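Local coordinates for protein serine protease (Arthrobacter nicotinovorans, PDB 3WY8) that probably hydrolyses peptide bonds as a trypsin-like serine protease with keratinolytic activity, at residues Arg121-Gly129 and Leu141-Asn150; Asp151-Ile162 and Tyr191-Gly202. All coordinates share one frame; numbering follows the deposited sequence.

Contact 1 (Arg121-Gly129 with Leu141-Asn150) is complete before the chain enters contact 2 (Asp151-Ile162 with Tyr191-Gly202); their centres are about 12 Å apart. Both belong to the second, C-terminal antiparallel sheet of the trypsin-like fold; the first forms a closed six-stranded barrel. Strand 142-150 leads on to 160-163, beside it in the sheet, so the order 124-129, 142-150, 160-163, 199-202 runs from one contact into the other. Gly122 N to Gln160 OE1 and Gly161 N to Thr149 O are probable hydrogen bonds that join them. Together they pair four of the strands of this sheet in the protease domain, the C-terminal part of a longer protein, probably a secreted precursor.

Contact 1 of 2, residues Arg121-Gly129 and Leu141-Asn150; sequences RGLSYKSFG and LKSCSGTATN
Arg121 and Asn150 each carry CG beside their own backbone N (chi1 -63° in both), and a bend further along the arginine brings its guanidinium to the amide; the side chains cross at about a right angle, the two planes 37° apart. This closes one end of an antiparallel pair of consecutive strands, 124-129 and 142-147, in the second barrel of the trypsin-like fold. Arg121 NH2 donates to Asn150 OD1 at 2.8 Å, nearly straight at 170°; the oxygen lies in the guanidinium plane, but the donor sits above the amide's carbonyl plane. A water spans Asn150 ND2 and, weakly, Arg121 NE, while NH1 reaches Ala158 O.

Paired backbone bonds then follow at Tyr125-Gly146, Ser127-Cys144 and Gly129-Lys142, preceded by Ala148 N to Leu123 O at 2.9 Å. Beside this last bond, Ala148 CB meets the edge of the Tyr125 ring, 3.7 Å from CE2; the phenol's OH bonds to Asn186. Cys144, on the same side of the sheet as Tyr125, is disulfide-linked to Cys164.

On the opposite side, Ser124 OG and Thr147 OG1 share a hydrogen bond of 3.2 Å. The extended chain of Lys126 passes Ser143, its CE 3.4 Å from Ser143 OG; Lys126 NZ forms a salt bridge with Glu5 OE2, and Ser143 OG is hydrogen-bonded to the same oxygen. Finally, Ser143 CB sits over one face of the Phe128 ring in a CH-pi contact, 4.1 Å from the ring centroid.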
loop_
_atom_site.group_PDB
_atom_site.type_symbol
_atom_site.label_atom_id
_atom_site.label_comp_id
_atom_site.label_asym_id
_atom_site.label_seq_id
_atom_site.Cartn_x
_atom_site.Cartn_y
_atom_site.Cartn_z
ATOM N N ARG A 121 -12.378 13.217 6.770
ATOM C CA ARG A 121 -11.520 12.679 7.827
ATOM C C ARG A 121 -12.413 11.982 8.847
ATOM O O ARG A 121 -13.522 12.439 9.111
ATOM C CB ARG A 121 -10.744 13.805 8.510
ATOM C CG ARG A 121 -9.787 14.554 7.591
ATOM C CD ARG A 121 -8.959 15.578 8.359
ATOM N NE ARG A 121 -8.028 14.946 9.292
ATOM C CZ ARG A 121 -6.845 14.430 8.954
ATOM N NH1 ARG A 121 -6.419 14.465 7.695
ATOM N NH2 ARG A 121 -6.080 13.873 9.886
ATOM N N GLY A 122 -11.942 10.874 9.407
ATOM C CA GLY A 122 -12.686 10.184 10.459
ATOM C C GLY A 122 -13.610 9.081 9.981
ATOM O O GLY A 122 -14.509 8.661 10.714
ATOM N N LEU A 123 -13.390 8.596 8.760
ATOM C CA LEU A 123 -14.143 7.455 8.246
ATOM C C LEU A 123 -13.713 6.153 8.923
ATOM O O LEU A 123 -12.673 6.103 9.587
ATOM C CB LEU A 123 -13.978 7.330 6.726
ATOM C CG LEU A 123 -14.551 8.458 5.855
ATOM C CD1 LEU A 123 -14.137 8.255 4.403
ATOM C CD2 LEU A 123 -16.066 8.542 5.981
ATOM N N SER A 124 -14.530 5.114 8.767
ATOM C CA SER A 124 -14.181 3.776 9.246
ATOM C C SER A 124 -13.524 2.987 8.122
ATOM O O SER A 124 -13.893 3.135 6.955
ATOM C CB SER A 124 -15.419 3.055 9.772
ATOM O OG SER A 124 -15.886 3.700 10.943
ATOM N N TYR A 125 -12.554 2.148 8.484
ATOM C CA TYR A 125 -11.724 1.456 7.505
ATOM C C TYR A 125 -11.481 -0.000 7.856
ATOM O O TYR A 125 -11.560 -0.393 9.019
ATOM C CB TYR A 125 -10.348 2.123 7.414
ATOM C CG TYR A 125 -10.354 3.503 6.812
ATOM C CD1 TYR A 125 -10.279 3.672 5.435
ATOM C CD2 TYR A 125 -10.413 4.637 7.623
ATOM C CE1 TYR A 125 -10.274 4.944 4.870
ATOM C CE2 TYR A 125 -10.414 5.912 7.072
ATOM C CZ TYR A 125 -10.339 6.052 5.694
ATOM O OH TYR A 125 -10.336 7.308 5.146
ATOM N N LYS A 126 -11.175 -0.787 6.832
ATOM C CA LYS A 126 -10.549 -2.088 7.018
ATOM C C LYS A 126 -9.248 -2.079 6.217
ATOM O O LYS A 126 -9.259 -1.833 5.012
ATOM C CB LYS A 126 -11.473 -3.225 6.575
ATOM C CG LYS A 126 -10.930 -4.619 6.926
ATOM C CD LYS A 126 -11.939 -5.719 6.624
ATOM C CE LYS A 126 -11.379 -7.081 7.008
ATOM N NZ LYS A 126 -12.370 -8.192 6.878
ATOM N N SER A 127 -8.136 -2.308 6.910
ATOM C CA SER A 127 -6.806 -2.286 6.307
ATOM C C SER A 127 -6.246 -3.693 6.186
ATOM O O SER A 127 -6.440 -4.520 7.071
ATOM C CB SER A 127 -5.857 -1.425 7.143
ATOM O OG SER A 127 -4.496 -1.692 6.820
ATOM N N PHE A 128 -5.544 -3.945 5.090
ATOM C CA PHE A 128 -4.967 -5.255 4.813
ATOM C C PHE A 128 -3.462 -5.172 4.638
ATOM O O PHE A 128 -2.938 -4.133 4.263
ATOM C CB PHE A 128 -5.577 -5.825 3.537
ATOM C CG PHE A 128 -7.022 -6.204 3.671
ATOM C CD1 PHE A 128 -7.387 -7.542 3.813
ATOM C CD2 PHE A 128 -8.020 -5.232 3.636
ATOM C CE1 PHE A 128 -8.731 -7.909 3.925
ATOM C CE2 PHE A 128 -9.368 -5.585 3.755
ATOM C CZ PHE A 128 -9.720 -6.927 3.902
ATOM N N GLY A 129 -2.768 -6.273 4.901
ATOM C CA GLY A 129 -1.337 -6.328 4.636
ATOM C C GLY A 129 -0.722 -7.687 4.879
ATOM O O GLY A 129 -1.398 -8.616 5.332
ATOM N N LEU A 141 -2.014 -13.047 4.405
ATOM C CA LEU A 141 -2.778 -11.806 4.495
ATOM C C LEU A 141 -3.472 -11.649 5.850
ATOM O O LEU A 141 -4.122 -12.576 6.335
ATOM C CB LEU A 141 -3.826 -11.763 3.375
ATOM C CG LEU A 141 -4.572 -10.445 3.159
ATOM C CD1 LEU A 141 -3.619 -9.343 2.690
ATOM C CD2 LEU A 141 -5.694 -10.654 2.157
ATOM N N LYS A 142 -3.329 -10.461 6.440
ATOM C CA LYS A 142 -3.988 -10.109 7.694
ATOM C C LYS A 142 -4.749 -8.809 7.513
ATOM O O LYS A 142 -4.544 -8.098 6.523
ATOM C CB LYS A 142 -2.967 -9.953 8.830
ATOM C CG LYS A 142 -2.004 -11.129 8.991
ATOM C CD LYS A 142 -2.719 -12.418 9.337
ATOM C CE LYS A 142 -1.725 -13.537 9.573
ATOM N NZ LYS A 142 -2.418 -14.856 9.721
ATOM N N SER A 143 -5.630 -8.504 8.461
ATOM C CA SER A 143 -6.354 -7.238 8.428
ATOM C C SER A 143 -6.509 -6.597 9.802
ATOM O O SER A 143 -6.351 -7.255 10.839
ATOM C CB SER A 143 -7.724 -7.411 7.764
ATOM O OG SER A 143 -8.589 -8.201 8.563
ATOM N N CYS A 144 -6.789 -5.298 9.779
ATOM C CA CYS A 144 -7.189 -4.525 10.946
ATOM C C CYS A 144 -8.394 -3.692 10.544
ATOM O O CYS A 144 -8.619 -3.453 9.358
ATOM C CB CYS A 144 -6.075 -3.574 11.369
ATOM S SG CYS A 144 -4.556 -4.350 11.911
ATOM N N SER A 145 -9.167 -3.240 11.525
ATOM C CA SER A 145 -10.299 -2.367 11.236
ATOM C C SER A 145 -10.579 -1.404 12.384
ATOM O O SER A 145 -10.282 -1.697 13.547
ATOM C CB SER A 145 -11.549 -3.184 10.896
ATOM O OG SER A 145 -12.023 -3.880 12.035
ATOM N N GLY A 146 -11.140 -0.251 12.045
ATOM C CA GLY A 146 -11.579 0.702 13.056
ATOM C C GLY A 146 -11.927 2.058 12.487
ATOM O O GLY A 146 -11.923 2.260 11.268
ATOM N N THR A 147 -12.232 2.987 13.385
ATOM C CA THR A 147 -12.552 4.356 13.012
ATOM C C THR A 147 -11.270 5.174 13.039
ATOM O O THR A 147 -10.511 5.125 14.013
ATOM C CB THR A 147 -13.608 4.957 13.968
ATOM O OG1 THR A 147 -14.815 4.187 13.883
ATOM C CG2 THR A 147 -13.909 6.419 13.622
ATOM N N ALA A 148 -11.031 5.915 11.964
ATOM C CA ALA A 148 -9.849 6.764 11.868
ATOM C C ALA A 148 -9.924 7.949 12.825
ATOM O O ALA A 148 -10.955 8.619 12.922
ATOM C CB ALA A 148 -9.656 7.249 10.436
ATOM N N THR A 149 -8.823 8.187 13.536
ATOM C CA THR A 149 -8.653 9.388 14.352
ATOM C C THR A 149 -7.305 10.028 14.036
ATOM O O THR A 149 -6.445 9.408 13.412
ATOM C CB THR A 149 -8.750 9.089 15.871
ATOM O OG1 THR A 149 -7.804 8.071 16.228
ATOM C CG2 THR A 149 -10.165 8.638 16.247
ATOM N N ASN A 150 -7.124 11.274 14.455
ATOM C CA ASN A 150 -5.870 11.976 14.215
ATOM C C ASN A 150 -4.715 11.421 15.038
ATOM O O ASN A 150 -4.927 10.745 16.052
ATOM C CB ASN A 150 -6.043 13.476 14.471
ATOM C CG ASN A 150 -7.040 14.108 13.527
ATOM O OD1 ASN A 150 -7.206 13.660 12.390
ATOM N ND2 ASN A 150 -7.722 15.150 13.994
HETATM O O HOH W 1 -9.874 16.230 11.770
#

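Contact 2 of 2, residues Asp151-Ile162 and Tyr191-Gly202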
loop_
_atom_site.group_PDB
_atom_site.type_symbol
_atom_site.label_atom_id
_atom_site.label_comp_id
_atom_site.label_asym_id
_atom_site.label_seq_id
_atom_site.Cartn_x
_atom_site.Cartn_y
_atom_site.Cartn_z
ATOM N N ASP A 151 -3.496 11.682 14.575
ATOM C CA ASP A 151 -2.294 11.397 15.353
ATOM C C ASP A 151 -2.236 12.409 16.503
ATOM O O ASP A 151 -2.091 13.609 16.263
ATOM C CB ASP A 151 -1.050 11.505 14.456
ATOM C CG ASP A 151 0.231 11.079 15.157
ATOM O OD1 ASP A 151 0.352 11.261 16.388
ATOM O OD2 ASP A 151 1.137 10.573 14.464
ATOM N N PRO A 152 -2.353 11.928 17.758
ATOM C CA PRO A 152 -2.420 12.821 18.917
ATOM C C PRO A 152 -1.101 13.516 19.223
ATOM O O PRO A 152 -1.082 14.491 19.976
ATOM C CB PRO A 152 -2.755 11.872 20.077
ATOM C CG PRO A 152 -3.170 10.589 19.458
ATOM C CD PRO A 152 -2.433 10.515 18.164
ATOM N N TYR A 153 -0.014 13.016 18.644
ATOM C CA TYR A 153 1.330 13.432 19.036
ATOM C C TYR A 153 2.024 14.207 17.934
ATOM O O TYR A 153 2.556 15.295 18.173
ATOM C CB TYR A 153 2.155 12.212 19.442
ATOM C CG TYR A 153 1.373 11.253 20.305
ATOM C CD1 TYR A 153 1.099 11.554 21.642
ATOM C CD2 TYR A 153 0.874 10.063 19.779
ATOM C CE1 TYR A 153 0.365 10.688 22.432
ATOM C CE2 TYR A 153 0.136 9.191 20.562
ATOM C CZ TYR A 153 -0.108 9.507 21.891
ATOM O OH TYR A 153 -0.841 8.648 22.667
ATOM N N ASN A 154 1.997 13.649 16.728
ATOM C CA ASN A 154 2.555 14.303 15.550
ATOM C C ASN A 154 1.464 14.592 14.502
ATOM O O ASN A 154 1.465 13.980 13.431
ATOM C CB ASN A 154 3.674 13.438 14.941
ATOM C CG ASN A 154 4.905 13.329 15.843
ATOM O OD1 ASN A 154 5.510 14.333 16.208
ATOM N ND2 ASN A 154 5.291 12.103 16.181
ATOM N N PRO A 155 0.538 15.538 14.797
ATOM C CA PRO A 155 -0.566 15.813 13.871
ATOM C C PRO A 155 -0.143 16.632 12.651
ATOM O O PRO A 155 -0.986 16.944 11.798
ATOM C CB PRO A 155 -1.552 16.611 14.730
ATOM C CG PRO A 155 -0.707 17.306 15.720
ATOM C CD PRO A 155 0.495 16.435 15.971
ATOM N N GLN A 156 1.148 16.958 12.572
ATOM C CA GLN A 156 1.690 17.793 11.497
ATOM C C GLN A 156 1.646 17.127 10.123
ATOM O O GLN A 156 1.833 17.791 9.106
ATOM C CB GLN A 156 3.123 18.268 11.818
ATOM C CG GLN A 156 4.201 17.169 11.914
ATOM C CD GLN A 156 4.379 16.626 13.327
ATOM O OE1 GLN A 156 3.516 16.801 14.184
ATOM N NE2 GLN A 156 5.511 15.962 13.572
ATOM N N PHE A 157 1.393 15.820 10.095
ATOM C CA PHE A 157 1.399 15.074 8.842
ATOM C C PHE A 157 0.001 14.847 8.264
ATOM O O PHE A 157 -0.133 14.272 7.186
ATOM C CB PHE A 157 2.131 13.739 9.016
ATOM C CG PHE A 157 3.571 13.887 9.417
ATOM C CD1 PHE A 157 4.471 14.567 8.597
ATOM C CD2 PHE A 157 4.030 13.336 10.610
ATOM C CE1 PHE A 157 5.806 14.701 8.962
ATOM C CE2 PHE A 157 5.364 13.464 10.982
ATOM C CZ PHE A 157 6.251 14.146 10.160
ATOM N N ALA A 158 -1.021 15.310 8.985
ATOM C CA ALA A 158 -2.431 15.141 8.603
ATOM C C ALA A 158 -2.832 13.668 8.410
ATOM O O ALA A 158 -3.815 13.367 7.727
ATOM C CB ALA A 158 -2.767 15.980 7.345
ATOM N N THR A 159 -2.072 12.761 9.019
ATOM C CA THR A 159 -2.343 11.324 8.898
ATOM C C THR A 159 -3.518 10.926 9.785
ATOM O O THR A 159 -4.020 11.730 10.569
ATOM C CB THR A 159 -1.118 10.466 9.277
ATOM O OG1 THR A 159 -0.728 10.762 10.625
ATOM C CG2 THR A 159 0.048 10.727 8.333
ATOM N N GLN A 160 -3.968 9.686 9.637
ATOM C CA GLN A 160 -5.023 9.142 10.485
ATOM C C GLN A 160 -4.613 7.760 10.975
ATOM O O GLN A 160 -3.871 7.051 10.295
ATOM C CB GLN A 160 -6.338 9.056 9.714
ATOM C CG GLN A 160 -6.848 10.404 9.219
ATOM C CD GLN A 160 -8.244 10.313 8.654
ATOM O OE1 GLN A 160 -9.210 10.693 9.312
ATOM N NE2 GLN A 160 -8.361 9.785 7.438
ATOM N N GLY A 161 -5.105 7.377 12.149
ATOM C CA GLY A 161 -4.772 6.070 12.713
ATOM C C GLY A 161 -5.975 5.226 13.065
ATOM O O GLY A 161 -7.034 5.755 13.407
ATOM N N ILE A 162 -5.805 3.908 12.964
ATOM C CA ILE A 162 -6.809 2.941 13.416
ATOM C C ILE A 162 -6.135 1.915 14.328
ATOM O O ILE A 162 -4.934 1.670 14.196
ATOM C CB ILE A 162 -7.528 2.217 12.233
ATOM C CG1 ILE A 162 -6.529 1.466 11.340
ATOM C CG2 ILE A 162 -8.371 3.202 11.423
ATOM C CD1 ILE A 162 -7.180 0.508 10.357
ATOM N N TYR A 191 2.921 4.107 8.939
ATOM C CA TYR A 191 3.776 4.051 10.116
ATOM C C TYR A 191 3.036 3.688 11.392
ATOM O O TYR A 191 1.812 3.808 11.482
ATOM C CB TYR A 191 4.548 5.374 10.309
ATOM C CG TYR A 191 3.707 6.563 10.744
ATOM C CD1 TYR A 191 3.503 6.845 12.098
ATOM C CD2 TYR A 191 3.132 7.414 9.800
ATOM C CE1 TYR A 191 2.733 7.944 12.499
ATOM C CE2 TYR A 191 2.368 8.517 10.190
ATOM C CZ TYR A 191 2.173 8.771 11.537
ATOM O OH TYR A 191 1.418 9.848 11.929
ATOM N N GLY A 192 3.813 3.246 12.376
ATOM C CA GLY A 192 3.335 3.093 13.740
ATOM C C GLY A 192 4.398 3.629 14.677
ATOM O O GLY A 192 5.514 3.937 14.253
ATOM N N TYR A 193 4.049 3.749 15.950
ATOM C CA TYR A 193 5.002 4.175 16.967
ATOM C C TYR A 193 5.643 2.984 17.670
ATOM O O TYR A 193 5.117 2.468 18.658
ATOM C CB TYR A 193 4.318 5.120 17.950
ATOM C CG TYR A 193 4.064 6.470 17.337
ATOM C CD1 TYR A 193 5.116 7.363 17.130
ATOM C CD2 TYR A 193 2.786 6.849 16.933
ATOM C CE1 TYR A 193 4.905 8.597 16.553
ATOM C CE2 TYR A 193 2.561 8.091 16.357
ATOM C CZ TYR A 193 3.627 8.955 16.165
ATOM O OH TYR A 193 3.424 10.186 15.596
ATOM N N GLY A 194 6.786 2.551 17.148
ATOM C CA GLY A 194 7.452 1.347 17.636
ATOM C C GLY A 194 7.105 0.128 16.802
ATOM O O GLY A 194 6.125 0.139 16.051
ATOM N N SER A 195 7.904 -0.927 16.953
ATOM C CA SER A 195 7.816 -2.122 16.109
ATOM C C SER A 195 6.499 -2.876 16.228
ATOM O O SER A 195 6.031 -3.460 15.248
ATOM C CB SER A 195 8.977 -3.072 16.406
ATOM O OG SER A 195 10.209 -2.480 16.056
ATOM N N ASN A 196 5.926 -2.882 17.431
ATOM C CA ASN A 196 4.643 -3.536 17.684
ATOM C C ASN A 196 3.613 -2.581 18.254
ATOM O O ASN A 196 2.913 -2.907 19.213
ATOM C CB ASN A 196 4.806 -4.745 18.607
ATOM C CG ASN A 196 5.379 -5.927 17.893
ATOM O OD1 ASN A 196 4.645 -6.793 17.414
ATOM N ND2 ASN A 196 6.697 -5.955 17.772
ATOM N N SER A 197 3.527 -1.401 17.650
ATOM C CA SER A 197 2.522 -0.405 18.017
ATOM C C SER A 197 1.118 -0.964 17.820
ATOM O O SER A 197 0.885 -1.784 16.931
ATOM C CB SER A 197 2.690 0.854 17.168
ATOM O OG SER A 197 2.935 0.513 15.816
ATOM N N SER A 198 0.192 -0.507 18.654
ATOM C CA SER A 198 -1.196 -0.959 18.602
ATOM C C SER A 198 -2.077 -0.045 17.738
ATOM O O SER A 198 -3.295 -0.221 17.680
ATOM C CB SER A 198 -1.764 -1.078 20.018
ATOM O OG SER A 198 -1.711 0.174 20.676
ATOM N N THR A 199 -1.447 0.918 17.065
ATOM C CA THR A 199 -2.134 1.797 16.110
ATOM C C THR A 199 -1.342 1.856 14.802
ATOM O O THR A 199 -0.115 1.949 14.823
ATOM C CB THR A 199 -2.301 3.229 16.685
ATOM O OG1 THR A 199 -3.024 3.166 17.921
ATOM C CG2 THR A 199 -3.060 4.128 15.716
ATOM N N MET A 200 -2.048 1.764 13.675
ATOM C CA MET A 200 -1.443 1.945 12.356
ATOM C C MET A 200 -1.890 3.283 11.777
ATOM O O MET A 200 -3.078 3.578 11.754
ATOM C CB MET A 200 -1.869 0.820 11.409
ATOM C CG MET A 200 -1.371 0.989 9.975
ATOM S SD MET A 200 0.386 0.679 9.855
ATOM C CE MET A 200 0.394 -1.113 9.988
ATOM N N TYR A 201 -0.931 4.072 11.300
ATOM C CA TYR A 201 -1.229 5.352 10.665
ATOM C C TYR A 201 -1.087 5.289 9.155
ATOM O O TYR A 201 -0.196 4.617 8.630
ATOM C CB TYR A 201 -0.344 6.461 11.234
ATOM C CG TYR A 201 -0.733 6.814 12.638
ATOM C CD1 TYR A 201 -1.744 7.744 12.879
ATOM C CD2 TYR A 201 -0.123 6.194 13.727
ATOM C CE1 TYR A 201 -2.135 8.052 14.171
ATOM C CE2 TYR A 201 -0.502 6.508 15.031
ATOM C CZ TYR A 201 -1.510 7.436 15.238
ATOM O OH TYR A 201 -1.902 7.758 16.518
ATOM N N GLY A 202 -1.991 5.992 8.475
ATOM C CA GLY A 202 -1.969 6.125 7.024
ATOM C C GLY A 202 -2.188 7.568 6.616
ATOM O O GLY A 202 -2.927 8.299 7.288
HETATM O O HOH W 2 -5.929 8.802 6.211
#
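Strands 160-162 and 199-202 run antiparallel, their directions 149° apart, with the hydrogen-bonded pairs Gln160-Gly202 and Ile162-Met200 flanking the non-hydrogen-bonded pair Gly161-Tyr201. Gly161 offers bare backbone to the Tyr201 ring, whose CE1 lies 3.6 Å from Gly161 CA.

Beyond the strand pair, the loop at Asp151 is tied down by tyrosines. Asp151 holds CG anti to its backbone N (chi1 -174°), which places OD2 over the centre of one Tyr201 face and between two phenols. Tyr193 OH donates to the syn lone pair of Asp151 OD2 at 2.6 Å, its ring turned 82° from the carboxylate; Tyr191 OH takes the anti lone pair of the same oxygen at 2.7 Å. Each phenol oxygen also accepts a bond: Asn154 ND2 reaches Tyr193 OH at 2.7 Å, and Thr159 OG1 reaches Tyr191 OH, also at 2.7 Å. Asp151 OD1 accepts from Tyr153 N, an Asx turn, and from Asn154 N, which extends it to an Asx motif. Four donors thus grip this buried carboxylate and probably help keep it ionised. With alanine in place of Asp151, both phenol hydroxyls would probably lose their shared acceptor and the turn become free to shift.

In the sheet, strand 160-163 lies between 199-202 and 142-150: Gly161 bonds through its backbone to Thr149, while the Ile162 side chain touches Ser127 on strand 124-129.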